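Local coordinates for protein cytosine-specific methyltransferase (Escherichia coli O157:H7 EDL933, PDB 3G7U) that probably transfers a methyl group from S-adenosyl-L-methionine to carbon 5 of cytosine in DNA, as a member of the C5-methyltransferase family, at residues 194-199 against 325-330; 156-161 against 352-357; 216-221 against 250-255. All blocks are in the same frame, centred on the assembly; numbering follows the deposited sequence.

Interaction 1: 194-199 against 325-330; sequences KDALYG and ARLQGF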
ATOM      1  N   LYS A 194      -5.976  18.445   5.434  1.00 32.91           N
ATOM      2  CA  LYS A 194      -6.954  19.330   4.836  1.00 34.05           C
ATOM      3  C   LYS A 194      -6.958  19.213   3.334  1.00 30.67           C
ATOM      4  O   LYS A 194      -8.014  19.220   2.711  1.00 33.37           O
ATOM      5  CB  LYS A 194      -6.691  20.781   5.307  1.00 38.50           C
ATOM      6  CG  LYS A 194      -7.335  21.909   4.510  1.00 51.73           C
ATOM      7  CD  LYS A 194      -6.999  23.271   5.178  1.00 48.88           C
ATOM      8  CE  LYS A 194      -8.056  24.355   4.900  1.00 62.55           C
ATOM      9  NZ  LYS A 194      -7.930  25.536   5.854  1.00 61.22           N
ATOM     10  N   ASP A 195      -5.779  19.097   2.727  1.00 32.40           N
ATOM     11  CA  ASP A 195      -5.710  18.962   1.264  1.00 30.22           C
ATOM     12  C   ASP A 195      -6.228  17.603   0.811  1.00 26.95           C
ATOM     13  O   ASP A 195      -6.862  17.495  -0.240  1.00 27.22           O
ATOM     14  CB  ASP A 195      -4.264  19.066   0.760  1.00 35.96           C
ATOM     15  CG  ASP A 195      -3.588  20.391   1.121  1.00 46.56           C
ATOM     16  OD1 ASP A 195      -4.262  21.443   1.110  1.00 46.42           O
ATOM     17  OD2 ASP A 195      -2.365  20.359   1.407  1.00 51.29           O
ATOM     18  N   ALA A 196      -5.937  16.564   1.591  1.00 25.51           N
ATOM     19  CA  ALA A 196      -6.266  15.191   1.115  1.00 23.61           C
ATOM     20  C   ALA A 196      -7.768  14.973   1.168  1.00 26.16           C
ATOM     21  O   ALA A 196      -8.322  14.314   0.304  1.00 29.32           O
ATOM     22  CB  ALA A 196      -5.566  14.142   1.981  1.00 25.34           C
ATOM     23  N   LEU A 197      -8.412  15.591   2.152  1.00 26.58           N
ATOM     24  CA  LEU A 197      -9.858  15.401   2.408  1.00 25.83           C
ATOM     25  C   LEU A 197     -10.760  16.390   1.663  1.00 29.20           C
ATOM     26  O   LEU A 197     -11.985  16.309   1.778  1.00 29.27           O
ATOM     27  CB  LEU A 197     -10.138  15.450   3.902  1.00 25.75           C
ATOM     28  CG  LEU A 197      -9.410  14.393   4.721  1.00 28.68           C
ATOM     29  CD1 LEU A 197      -9.985  14.320   6.114  1.00 31.58           C
ATOM     30  CD2 LEU A 197      -9.491  13.030   4.036  1.00 25.44           C
ATOM     31  N   TYR A 198     -10.155  17.259   0.840  1.00 29.41           N
ATOM     32  CA  TYR A 198     -10.876  18.291   0.085  1.00 30.06           C
ATOM     33  C   TYR A 198     -12.009  17.707  -0.727  1.00 29.40           C
ATOM     34  O   TYR A 198     -11.795  16.751  -1.510  1.00 30.20           O
ATOM     35  CB  TYR A 198      -9.951  19.043  -0.899  1.00 34.19           C
ATOM     36  CG  TYR A 198     -10.755  19.854  -1.911  1.00 33.17           C
ATOM     37  CD1 TYR A 198     -11.267  21.098  -1.554  1.00 34.77           C
ATOM     38  CD2 TYR A 198     -11.063  19.350  -3.182  1.00 32.47           C
ATOM     39  CE1 TYR A 198     -12.032  21.840  -2.440  1.00 31.26           C
ATOM     40  CE2 TYR A 198     -11.852  20.071  -4.068  1.00 37.02           C
ATOM     41  CZ  TYR A 198     -12.323  21.324  -3.670  1.00 37.91           C
ATOM     42  OH  TYR A 198     -13.086  22.078  -4.503  1.00 44.02           O
ATOM     43  N   GLY A 199     -13.198  18.304  -0.596  1.00 23.27           N
ATOM     44  CA  GLY A 199     -14.301  18.051  -1.556  1.00 25.72           C
ATOM     45  C   GLY A 199     -15.163  16.826  -1.280  1.00 24.66           C
ATOM     46  O   GLY A 199     -16.116  16.544  -2.008  1.00 23.38           O
ATOM     47  N   ALA A 325      -8.392   5.972   3.049  1.00 19.68           N
ATOM     48  CA  ALA A 325      -7.763   5.614   1.746  1.00 19.21           C
ATOM     49  C   ALA A 325      -7.039   6.813   1.197  1.00 22.00           C
ATOM     50  O   ALA A 325      -5.901   6.700   0.719  1.00 21.06           O
ATOM     51  CB  ALA A 325      -8.799   5.152   0.742  1.00 18.94           C
ATOM     52  N   ARG A 326      -7.693   7.994   1.251  1.00 17.06           N
ATOM     53  CA  ARG A 326      -7.028   9.176   0.747  1.00 19.77           C
ATOM     54  C   ARG A 326      -5.787   9.493   1.566  1.00 19.62           C
ATOM     55  O   ARG A 326      -4.724   9.833   1.025  1.00 24.19           O
ATOM     56  CB  ARG A 326      -7.982  10.363   0.780  1.00 18.99           C
ATOM     57  CG  ARG A 326      -9.087  10.286  -0.233  1.00 25.91           C
ATOM     58  CD  ARG A 326      -9.472  11.690  -0.607  1.00 23.21           C
ATOM     59  NE  ARG A 326     -10.453  11.804  -1.712  1.00 20.38           N
ATOM     60  CZ  ARG A 326     -11.071  12.941  -2.001  1.00 22.40           C
ATOM     61  NH1 ARG A 326     -11.969  13.012  -2.981  1.00 21.86           N
ATOM     62  NH2 ARG A 326     -10.793  14.018  -1.267  1.00 25.21           N
ATOM     63  N   LEU A 327      -5.904   9.397   2.872  1.00 19.96           N
ATOM     64  CA  LEU A 327      -4.780   9.737   3.703  1.00 18.02           C
ATOM     65  C   LEU A 327      -3.609   8.759   3.513  1.00 22.76           C
ATOM     66  O   LEU A 327      -2.464   9.106   3.757  1.00 24.23           O
ATOM     67  CB  LEU A 327      -5.238   9.766   5.162  1.00 20.64           C
ATOM     68  CG  LEU A 327      -6.260  10.887   5.415  1.00 17.45           C
ATOM     69  CD1 LEU A 327      -6.872  10.668   6.809  1.00 22.54           C
ATOM     70  CD2 LEU A 327      -5.535  12.280   5.381  1.00 20.60           C
ATOM     71  N   GLN A 328      -3.898   7.543   3.058  1.00 22.38           N
ATOM     72  CA  GLN A 328      -2.847   6.543   2.856  1.00 21.76           C
ATOM     73  C   GLN A 328      -2.214   6.663   1.470  1.00 24.53           C
ATOM     74  O   GLN A 328      -1.164   6.087   1.234  1.00 28.37           O
ATOM     75  CB  GLN A 328      -3.446   5.140   3.112  1.00 24.88           C
ATOM     76  CG  GLN A 328      -2.544   3.955   3.005  1.00 32.64           C
ATOM     77  CD  GLN A 328      -1.497   3.900   4.087  1.00 45.23           C
ATOM     78  OE1 GLN A 328      -1.587   4.578   5.117  1.00 40.18           O
ATOM     79  NE2 GLN A 328      -0.475   3.083   3.852  1.00 50.19           N
ATOM     80  N   GLY A 329      -2.789   7.489   0.598  1.00 20.42           N
ATOM     81  CA  GLY A 329      -2.281   7.674  -0.737  1.00 21.12           C
ATOM     82  C   GLY A 329      -2.917   6.807  -1.809  1.00 21.58           C
ATOM     83  O   GLY A 329      -2.367   6.674  -2.901  1.00 23.39           O
ATOM     84  N   PHE A 330      -4.095   6.242  -1.542  1.00 18.85           N
ATOM     85  CA  PHE A 330      -4.803   5.501  -2.573  1.00 19.88           C
ATOM     86  C   PHE A 330      -5.651   6.449  -3.421  1.00 20.95           C
ATOM     87  O   PHE A 330      -6.195   7.435  -2.925  1.00 22.83           O
ATOM     88  CB  PHE A 330      -5.729   4.425  -1.939  1.00 17.08           C
ATOM     89  CG  PHE A 330      -5.030   3.141  -1.569  1.00 20.46           C
ATOM     90  CD1 PHE A 330      -4.918   2.095  -2.496  1.00 20.75           C
ATOM     91  CD2 PHE A 330      -4.569   2.968  -0.278  1.00 18.91           C
ATOM     92  CE1 PHE A 330      -4.292   0.905  -2.128  1.00 21.09           C
ATOM     93  CE2 PHE A 330      -3.937   1.799   0.101  1.00 23.62           C
ATOM     94  CZ  PHE A 330      -3.822   0.770  -0.828  1.00 18.48           C
TER
HETATM   95  O   HOH W   1     -13.098  15.491  -3.544  1.00 26.12           O

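Interaction 2: 156-161 against 352-357; sequences YGAPTI and SPIVAE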
ATOM      1  N   TYR A 156       7.239  11.839   0.536  1.00 27.63           N
ATOM      2  CA  TYR A 156       6.933  11.551  -0.871  1.00 29.59           C
ATOM      3  C   TYR A 156       5.590  12.070  -1.322  1.00 28.29           C
ATOM      4  O   TYR A 156       5.152  11.803  -2.449  1.00 30.35           O
ATOM      5  CB  TYR A 156       7.061  10.058  -1.175  1.00 32.46           C
ATOM      6  CG  TYR A 156       8.476   9.581  -1.043  1.00 32.18           C
ATOM      7  CD1 TYR A 156       9.289   9.440  -2.168  1.00 33.75           C
ATOM      8  CD2 TYR A 156       9.018   9.294   0.205  1.00 29.29           C
ATOM      9  CE1 TYR A 156      10.611   9.009  -2.047  1.00 36.59           C
ATOM     10  CE2 TYR A 156      10.327   8.849   0.343  1.00 38.08           C
ATOM     11  CZ  TYR A 156      11.117   8.724  -0.785  1.00 38.15           C
ATOM     12  OH  TYR A 156      12.398   8.281  -0.646  1.00 37.25           O
ATOM     13  N   GLY A 157       4.952  12.868  -0.476  1.00 27.63           N
ATOM     14  CA  GLY A 157       3.731  13.532  -0.901  1.00 26.17           C
ATOM     15  C   GLY A 157       2.500  12.696  -0.568  1.00 26.85           C
ATOM     16  O   GLY A 157       1.446  12.943  -1.125  1.00 28.65           O
ATOM     17  N   ALA A 158       2.614  11.714   0.308  1.00 24.96           N
ATOM     18  CA  ALA A 158       1.453  11.075   0.911  1.00 27.05           C
ATOM     19  C   ALA A 158       1.039  11.767   2.194  1.00 25.82           C
ATOM     20  O   ALA A 158       1.851  12.274   2.858  1.00 28.15           O
ATOM     21  CB  ALA A 158       1.737   9.681   1.182  1.00 28.46           C
ATOM     22  N   PRO A 159      -0.234  11.767   2.545  1.00 25.21           N
ATOM     23  CA  PRO A 159      -0.685  12.548   3.688  1.00 24.05           C
ATOM     24  C   PRO A 159      -0.508  11.865   5.010  1.00 26.18           C
ATOM     25  O   PRO A 159      -1.273  12.093   5.856  1.00 30.78           O
ATOM     26  CB  PRO A 159      -2.172  12.713   3.431  1.00 19.31           C
ATOM     27  CG  PRO A 159      -2.363  12.458   2.057  1.00 22.53           C
ATOM     28  CD  PRO A 159      -1.345  11.481   1.641  1.00 23.10           C
ATOM     29  N   THR A 160       0.461  10.998   5.155  1.00 28.36           N
ATOM     30  CA  THR A 160       0.623  10.259   6.376  1.00 27.01           C
ATOM     31  C   THR A 160       2.090  10.157   6.713  1.00 31.03           C
ATOM     32  O   THR A 160       2.892  10.133   5.844  1.00 26.70           O
ATOM     33  CB  THR A 160       0.039   8.852   6.233  1.00 22.97           C
ATOM     34  OG1 THR A 160       0.273   8.094   7.391  1.00 29.64           O
ATOM     35  CG2 THR A 160       0.645   8.158   5.107  1.00 27.77           C
ATOM     36  N   ILE A 161       2.403  10.107   7.996  1.00 31.03           N
ATOM     37  CA  ILE A 161       3.806  10.112   8.411  1.00 33.65           C
ATOM     38  C   ILE A 161       4.341   8.709   8.692  1.00 33.81           C
ATOM     39  O   ILE A 161       5.402   8.579   9.304  1.00 36.94           O
ATOM     40  CB  ILE A 161       4.086  11.055   9.654  1.00 34.83           C
ATOM     41  CG1 ILE A 161       3.212  10.686  10.857  1.00 39.27           C
ATOM     42  CG2 ILE A 161       3.895  12.501   9.282  1.00 37.88           C
ATOM     43  CD1 ILE A 161       3.810  11.009  12.200  1.00 46.74           C
ATOM     44  N   SER A 352       1.774   2.727   1.175  1.00 19.97           N
ATOM     45  CA  SER A 352       1.188   3.848   0.373  1.00 17.17           C
ATOM     46  C   SER A 352       1.522   3.697  -1.104  1.00 20.29           C
ATOM     47  O   SER A 352       2.713   3.541  -1.429  1.00 25.27           O
ATOM     48  CB  SER A 352       1.773   5.197   0.806  1.00 21.90           C
ATOM     49  OG  SER A 352       1.260   6.171  -0.085  1.00 22.70           O
ATOM     50  N   PRO A 353       0.514   3.736  -1.994  1.00 20.49           N
ATOM     51  CA  PRO A 353       0.822   3.686  -3.426  1.00 21.22           C
ATOM     52  C   PRO A 353       1.729   4.821  -3.925  1.00 26.11           C
ATOM     53  O   PRO A 353       2.420   4.670  -4.930  1.00 25.19           O
ATOM     54  CB  PRO A 353      -0.541   3.791  -4.096  1.00 21.56           C
ATOM     55  CG  PRO A 353      -1.472   3.167  -3.139  1.00 19.10           C
ATOM     56  CD  PRO A 353      -0.935   3.587  -1.740  1.00 20.78           C
ATOM     57  N   ILE A 354       1.659   5.971  -3.270  1.00 23.24           N
ATOM     58  CA  ILE A 354       2.478   7.116  -3.685  1.00 22.89           C
ATOM     59  C   ILE A 354       3.974   6.845  -3.405  1.00 26.31           C
ATOM     60  O   ILE A 354       4.811   7.053  -4.281  1.00 30.20           O
ATOM     61  CB  ILE A 354       1.986   8.375  -2.956  1.00 22.59           C
ATOM     62  CG1 ILE A 354       0.577   8.712  -3.434  1.00 21.26           C
ATOM     63  CG2 ILE A 354       3.011   9.534  -3.141  1.00 25.13           C
ATOM     64  CD1 ILE A 354      -0.054   9.947  -2.668  1.00 21.50           C
ATOM     65  N   VAL A 355       4.288   6.375  -2.197  1.00 21.93           N
ATOM     66  CA  VAL A 355       5.627   5.952  -1.817  1.00 23.78           C
ATOM     67  C   VAL A 355       6.094   4.796  -2.706  1.00 26.46           C
ATOM     68  O   VAL A 355       7.183   4.857  -3.286  1.00 27.14           O
ATOM     69  CB  VAL A 355       5.680   5.505  -0.359  1.00 27.73           C
ATOM     70  CG1 VAL A 355       7.049   4.924  -0.033  1.00 30.51           C
ATOM     71  CG2 VAL A 355       5.354   6.682   0.573  1.00 26.50           C
ATOM     72  N   ALA A 356       5.244   3.770  -2.850  1.00 23.45           N
ATOM     73  CA  ALA A 356       5.585   2.624  -3.705  1.00 23.12           C
ATOM     74  C   ALA A 356       5.923   3.050  -5.127  1.00 23.08           C
ATOM     75  O   ALA A 356       6.956   2.598  -5.664  1.00 26.96           O
ATOM     76  CB  ALA A 356       4.445   1.563  -3.698  1.00 22.78           C
ATOM     77  N   GLU A 357       5.126   3.950  -5.718  1.00 22.69           N
ATOM     78  CA  GLU A 357       5.365   4.398  -7.093  1.00 25.84           C
ATOM     79  C   GLU A 357       6.729   5.064  -7.230  1.00 30.71           C
ATOM     80  O   GLU A 357       7.481   4.798  -8.180  1.00 25.08           O
ATOM     81  CB  GLU A 357       4.311   5.377  -7.572  1.00 26.90           C
ATOM     82  CG  GLU A 357       4.484   5.725  -9.090  1.00 27.96           C
ATOM     83  CD  GLU A 357       3.564   6.828  -9.534  1.00 34.45           C
ATOM     84  OE1 GLU A 357       2.738   7.286  -8.700  1.00 32.05           O
ATOM     85  OE2 GLU A 357       3.656   7.228 -10.710  1.00 33.87           O
TER

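Interaction 3: 216-221 against 250-255; sequences RTIKKD and NIISGC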
ATOM      1  N   ARG A 216     -20.996   8.226  -3.444  1.00 23.80           N
ATOM      2  CA  ARG A 216     -21.330   9.617  -3.162  1.00 20.37           C
ATOM      3  C   ARG A 216     -20.643  10.552  -4.134  1.00 25.00           C
ATOM      4  O   ARG A 216     -19.499  10.308  -4.540  1.00 21.91           O
ATOM      5  CB  ARG A 216     -20.897   9.978  -1.732  1.00 22.11           C
ATOM      6  CG  ARG A 216     -21.748   9.384  -0.613  1.00 21.13           C
ATOM      7  CD  ARG A 216     -23.249   9.750  -0.737  1.00 20.92           C
ATOM      8  NE  ARG A 216     -23.425  11.208  -0.592  1.00 18.82           N
ATOM      9  CZ  ARG A 216     -23.350  11.873   0.531  1.00 25.29           C
ATOM     10  NH1 ARG A 216     -23.091  11.248   1.684  1.00 21.48           N
ATOM     11  NH2 ARG A 216     -23.547  13.183   0.515  1.00 21.88           N
ATOM     12  N   THR A 217     -21.325  11.661  -4.456  1.00 22.19           N
ATOM     13  CA  THR A 217     -20.772  12.717  -5.273  1.00 23.85           C
ATOM     14  C   THR A 217     -19.759  13.550  -4.519  1.00 22.62           C
ATOM     15  O   THR A 217     -19.973  13.919  -3.336  1.00 24.82           O
ATOM     16  CB  THR A 217     -21.931  13.635  -5.807  1.00 19.07           C
ATOM     17  OG1 THR A 217     -22.759  12.858  -6.660  1.00 26.32           O
ATOM     18  CG2 THR A 217     -21.384  14.855  -6.571  1.00 28.94           C
ATOM     19  N   ILE A 218     -18.617  13.801  -5.179  1.00 20.39           N
ATOM     20  CA  ILE A 218     -17.585  14.667  -4.632  1.00 23.21           C
ATOM     21  C   ILE A 218     -17.343  15.886  -5.535  1.00 22.55           C
ATOM     22  O   ILE A 218     -17.764  15.914  -6.699  1.00 30.12           O
ATOM     23  CB  ILE A 218     -16.254  13.918  -4.480  1.00 24.02           C
ATOM     24  CG1 ILE A 218     -15.823  13.341  -5.832  1.00 22.21           C
ATOM     25  CG2 ILE A 218     -16.388  12.776  -3.440  1.00 24.05           C
ATOM     26  CD1 ILE A 218     -14.334  13.049  -5.942  1.00 25.81           C
ATOM     27  N   LYS A 219     -16.652  16.867  -4.988  1.00 27.97           N
ATOM     28  CA  LYS A 219     -16.139  17.968  -5.795  1.00 34.46           C
ATOM     29  C   LYS A 219     -14.756  17.573  -6.258  1.00 34.42           C
ATOM     30  O   LYS A 219     -13.909  17.189  -5.439  1.00 34.31           O
ATOM     31  CB  LYS A 219     -16.034  19.233  -4.962  1.00 35.71           C
ATOM     32  CG  LYS A 219     -17.352  19.771  -4.509  1.00 42.86           C
ATOM     33  CD  LYS A 219     -17.126  21.029  -3.684  1.00 50.61           C
ATOM     34  CE  LYS A 219     -18.444  21.525  -3.115  1.00 55.36           C
ATOM     35  NZ  LYS A 219     -19.528  21.364  -4.133  1.00 58.18           N
ATOM     36  N   LYS A 220     -14.548  17.596  -7.568  1.00 36.92           N
ATOM     37  CA  LYS A 220     -13.214  17.413  -8.102  1.00 39.80           C
ATOM     38  C   LYS A 220     -12.825  18.541  -9.034  1.00 44.40           C
ATOM     39  O   LYS A 220     -12.742  18.369 -10.239  1.00 48.34           O
ATOM     40  CB  LYS A 220     -12.976  16.017  -8.701  1.00 40.56           C
ATOM     41  CG  LYS A 220     -13.863  15.494  -9.773  1.00 41.80           C
ATOM     42  CD  LYS A 220     -13.256  14.153 -10.186  1.00 37.75           C
ATOM     43  CE  LYS A 220     -12.981  14.097 -11.669  1.00 49.90           C
ATOM     44  NZ  LYS A 220     -13.939  13.261 -12.427  1.00 48.78           N
ATOM     45  N   ASP A 221     -12.623  19.708  -8.444  1.00 48.58           N
ATOM     46  CA  ASP A 221     -12.210  20.888  -9.183  1.00 52.99           C
ATOM     47  C   ASP A 221     -10.886  21.385  -8.619  1.00 50.31           C
ATOM     48  O   ASP A 221     -10.717  22.581  -8.371  1.00 55.68           O
ATOM     49  CB  ASP A 221     -13.287  21.978  -9.084  1.00 54.85           C
ATOM     50  CG  ASP A 221     -13.706  22.265  -7.647  1.00 58.34           C
ATOM     51  OD1 ASP A 221     -13.094  21.688  -6.719  1.00 58.98           O
ATOM     52  OD2 ASP A 221     -14.659  23.052  -7.443  1.00 64.52           O
ATOM     53  N   ASN A 250     -18.128  12.115 -11.037  1.00 26.60           N
ATOM     54  CA  ASN A 250     -17.759  12.665  -9.724  1.00 29.82           C
ATOM     55  C   ASN A 250     -18.310  11.853  -8.557  1.00 23.28           C
ATOM     56  O   ASN A 250     -18.585  12.400  -7.492  1.00 24.74           O
ATOM     57  CB  ASN A 250     -18.186  14.134  -9.581  1.00 28.82           C
ATOM     58  CG  ASN A 250     -17.564  15.053 -10.660  1.00 38.89           C
ATOM     59  OD1 ASN A 250     -16.700  14.649 -11.431  1.00 37.54           O
ATOM     60  ND2 ASN A 250     -17.992  16.296 -10.675  1.00 45.09           N
ATOM     61  N   ILE A 251     -18.416  10.549  -8.756  1.00 24.12           N
ATOM     62  CA  ILE A 251     -18.963   9.638  -7.748  1.00 25.72           C
ATOM     63  C   ILE A 251     -17.944   8.580  -7.327  1.00 26.60           C
ATOM     64  O   ILE A 251     -17.364   7.902  -8.170  1.00 26.05           O
ATOM     65  CB  ILE A 251     -20.223   8.972  -8.281  1.00 21.87           C
ATOM     66  CG1 ILE A 251     -21.343  10.034  -8.405  1.00 21.71           C
ATOM     67  CG2 ILE A 251     -20.716   7.826  -7.368  1.00 23.29           C
ATOM     68  CD1 ILE A 251     -22.471   9.615  -9.330  1.00 22.79           C
ATOM     69  N   ILE A 252     -17.759   8.439  -6.019  1.00 21.07           N
ATOM     70  CA  ILE A 252     -16.758   7.482  -5.506  1.00 18.81           C
ATOM     71  C   ILE A 252     -17.351   6.655  -4.341  1.00 24.83           C
ATOM     72  O   ILE A 252     -18.358   7.035  -3.754  1.00 21.35           O
ATOM     73  CB  ILE A 252     -15.487   8.180  -5.081  1.00 19.07           C
ATOM     74  CG1 ILE A 252     -15.708   8.977  -3.773  1.00 20.17           C
ATOM     75  CG2 ILE A 252     -14.876   9.098  -6.231  1.00 21.59           C
ATOM     76  CD1 ILE A 252     -14.478   9.669  -3.251  1.00 23.37           C
ATOM     77  N   SER A 253     -16.746   5.493  -4.059  1.00 21.96           N
ATOM     78  CA  SER A 253     -17.256   4.551  -3.045  1.00 20.90           C
ATOM     79  C   SER A 253     -16.589   4.867  -1.705  1.00 21.61           C
ATOM     80  O   SER A 253     -15.635   5.647  -1.656  1.00 19.45           O
ATOM     81  CB  SER A 253     -16.957   3.095  -3.448  1.00 20.02           C
ATOM     82  OG  SER A 253     -15.544   2.876  -3.555  1.00 19.97           O
ATOM     83  N   GLY A 254     -17.121   4.272  -0.633  1.00 21.85           N
ATOM     84  CA  GLY A 254     -16.488   4.256   0.689  1.00 22.45           C
ATOM     85  C   GLY A 254     -16.784   5.425   1.581  1.00 20.56           C
ATOM     86  O   GLY A 254     -16.095   5.616   2.585  1.00 18.68           O
ATOM     87  N   CYS A 255     -17.808   6.218   1.252  1.00 19.44           N
ATOM     88  CA  CYS A 255     -18.127   7.380   2.059  1.00 19.20           C
ATOM     89  C   CYS A 255     -19.180   6.985   3.112  1.00 24.82           C
ATOM     90  O   CYS A 255     -20.287   7.496   3.130  1.00 25.75           O
ATOM     91  CB  CYS A 255     -18.625   8.541   1.187  1.00 21.98           C
ATOM     92  SG  CYS A 255     -17.357   9.083   0.006  1.00 27.90           S
TER
HETATM   93  O   HOH W   2     -22.740   8.454   2.611  1.00 21.38           O
HETATM   94  O   HOH W   3     -19.311  17.398  -8.348  1.00 34.65           O
HETATM   95  O   HOH W   4     -15.744  18.542 -11.501  1.00 55.12           O

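Interaction 1: 194-199 against 325-330
R326, in the last turn of helix 321-328, reaches across to the end of helix 193-196 and grips two carbonyl oxygens there with one nitrogen. Its CG lies anti to the carbonyl carbon (chi1 -71°), and from there the chain runs extended to NE. R326 CB lies 4.0 Å from A196 O and CG 4.1 Å. At CD the chain passes closer, with CD 3.0 Å from A196 O, so the methylene rests against the same oxygen that the tip binds. NE and CZ make no bond to this oxygen. NH2 does the work: it donates to A196 O at 2.9 Å and to Y198 O at 2.9 Å, the second bond straighter (165° at the hydrogen, against 152°). Y198 O lies in the guanidinium plane, whereas A196 O is tilted from it. NH2 thus bonds the backbone oxygens of A196, in helix 193-196, and of Y198, two residues further on. On NH1, a water accepts from the guanidinium and donates to Y198 O, closing a small ring of bonds, while D332 makes a salt bridge to the same nitrogen; with NH2 and NH1 both engaged, the rotation of the guanidinium is restrained.

Beside this polar grip lies a small apolar patch. L327 CD2 packs on A196 CB at 3.9 Å, and L197 CD2 meets L327 CG at 4.1 Å, the two leucine side chains crossing at about a right angle. Just beyond, helix 321-328 ends in a Schellman motif with G329 at positive phi. Helix 225-231 flanks the contact, with F226 on A196 and W231 on R326, and P159, before strand 163-171, also packs on A196.

Interaction 2: 156-161 against 352-357
Y156 and A158 bring the backbone of the connection between strands 143-152 and 163-171 up to the first turn of helix 353-367, with CA atoms 5.8 Å apart for Y156 and V355 and 6.2 Å for A158 and I354. Between them G157 takes a positive phi (91°), a conformation that suits a residue without a side chain.

I354 fills the space between the helix and this bend with both of its branches. CG2, anti to the backbone N, presses on the carbonyl of Y156: I354 CG2 lies 3.2 Å from Y156 O. CD1 reaches the next peptide, 3.7 Å from G157 O, and lies 4.0 Å from A158 CA. At the next residue, V355 CG2 rests on Y156 CB at 4.2 Å. The ring of Y156 meets Y358 edge-to-face, and its hydroxyl is hydrogen-bonded to F183 O. A158 CB sits 3.8 Å from S352 OG. S352 is the N-cap residue of the helix; its OG accepts from I354 N and is also hydrogen-bonded to Q328 O.

Buried throughout, the contact joins the two segments by van der Waals packing of methyl groups on carbonyls and alkyl carbons; the hydroxyls of Y156 and S352 take their hydrogen bonds from outside this interface, at F183 O and Q328 O, and within the helix cap, at I354 N.

Interaction 3: 216-221 against 250-255
R216 and I252 form the hydrogen-bonded pair of a two-stranded antiparallel sheet, 216-217 with 251-252, set apart from the large mixed sheet and packed beside helices 225-231, 241-248 and 321-328. R216 N donates to I252 O at 2.9 Å, and I252 N returns a bond to R216 O at 3.0 Å. T217 and I251 are the non-hydrogen-bonded pair, 4.3 Å between CA atoms, and T217 OG1 lies against I251 CG1. Past the strand, I218 N donates to N250 O at 2.7 Å, nearly along the C=O axis.

Side chains add to this. I218 CG2 packs on I252 CD1 at 3.7 Å, the two side chains crossing at about a right angle, and R216 CG rests on C255 CB. The bent chain of R216 carries its NH1 to I203 O and to a water that donates to C255 O. At the far end K220 NZ donates to N250 OD1 at 3.2 Å and also to L247 O.

N250, with positive phi, ends helix 241-248 in a Schellman motif. Its OD1 takes the lysine while its ND2 donates to a water that bridges to I218 O, so both ends of the amide are engaged in tying the helix end to segment 216-221.

The three contacts form a connected series across the protein, nested in sequence: interaction 3 lies within the span closed by interaction 1, which lies within that closed by interaction 2. Interactions 1 and 2, with centres 11 Å apart, are joined by the hydrogen bond between Q328 and S352, and beside it L327 O packs on P159 CD at 3.4 Å. Interaction 1 also touches interaction 3, 12 Å away between centres: G199 O lies 3.0 Å from K219 N, and I218 CD1 packs on R326 NH1. Interactions 2 and 3 stay apart, their nearest atoms about 14 Å distant, so interaction 1 bridges them. All three lie away from the predicted catalytic C81.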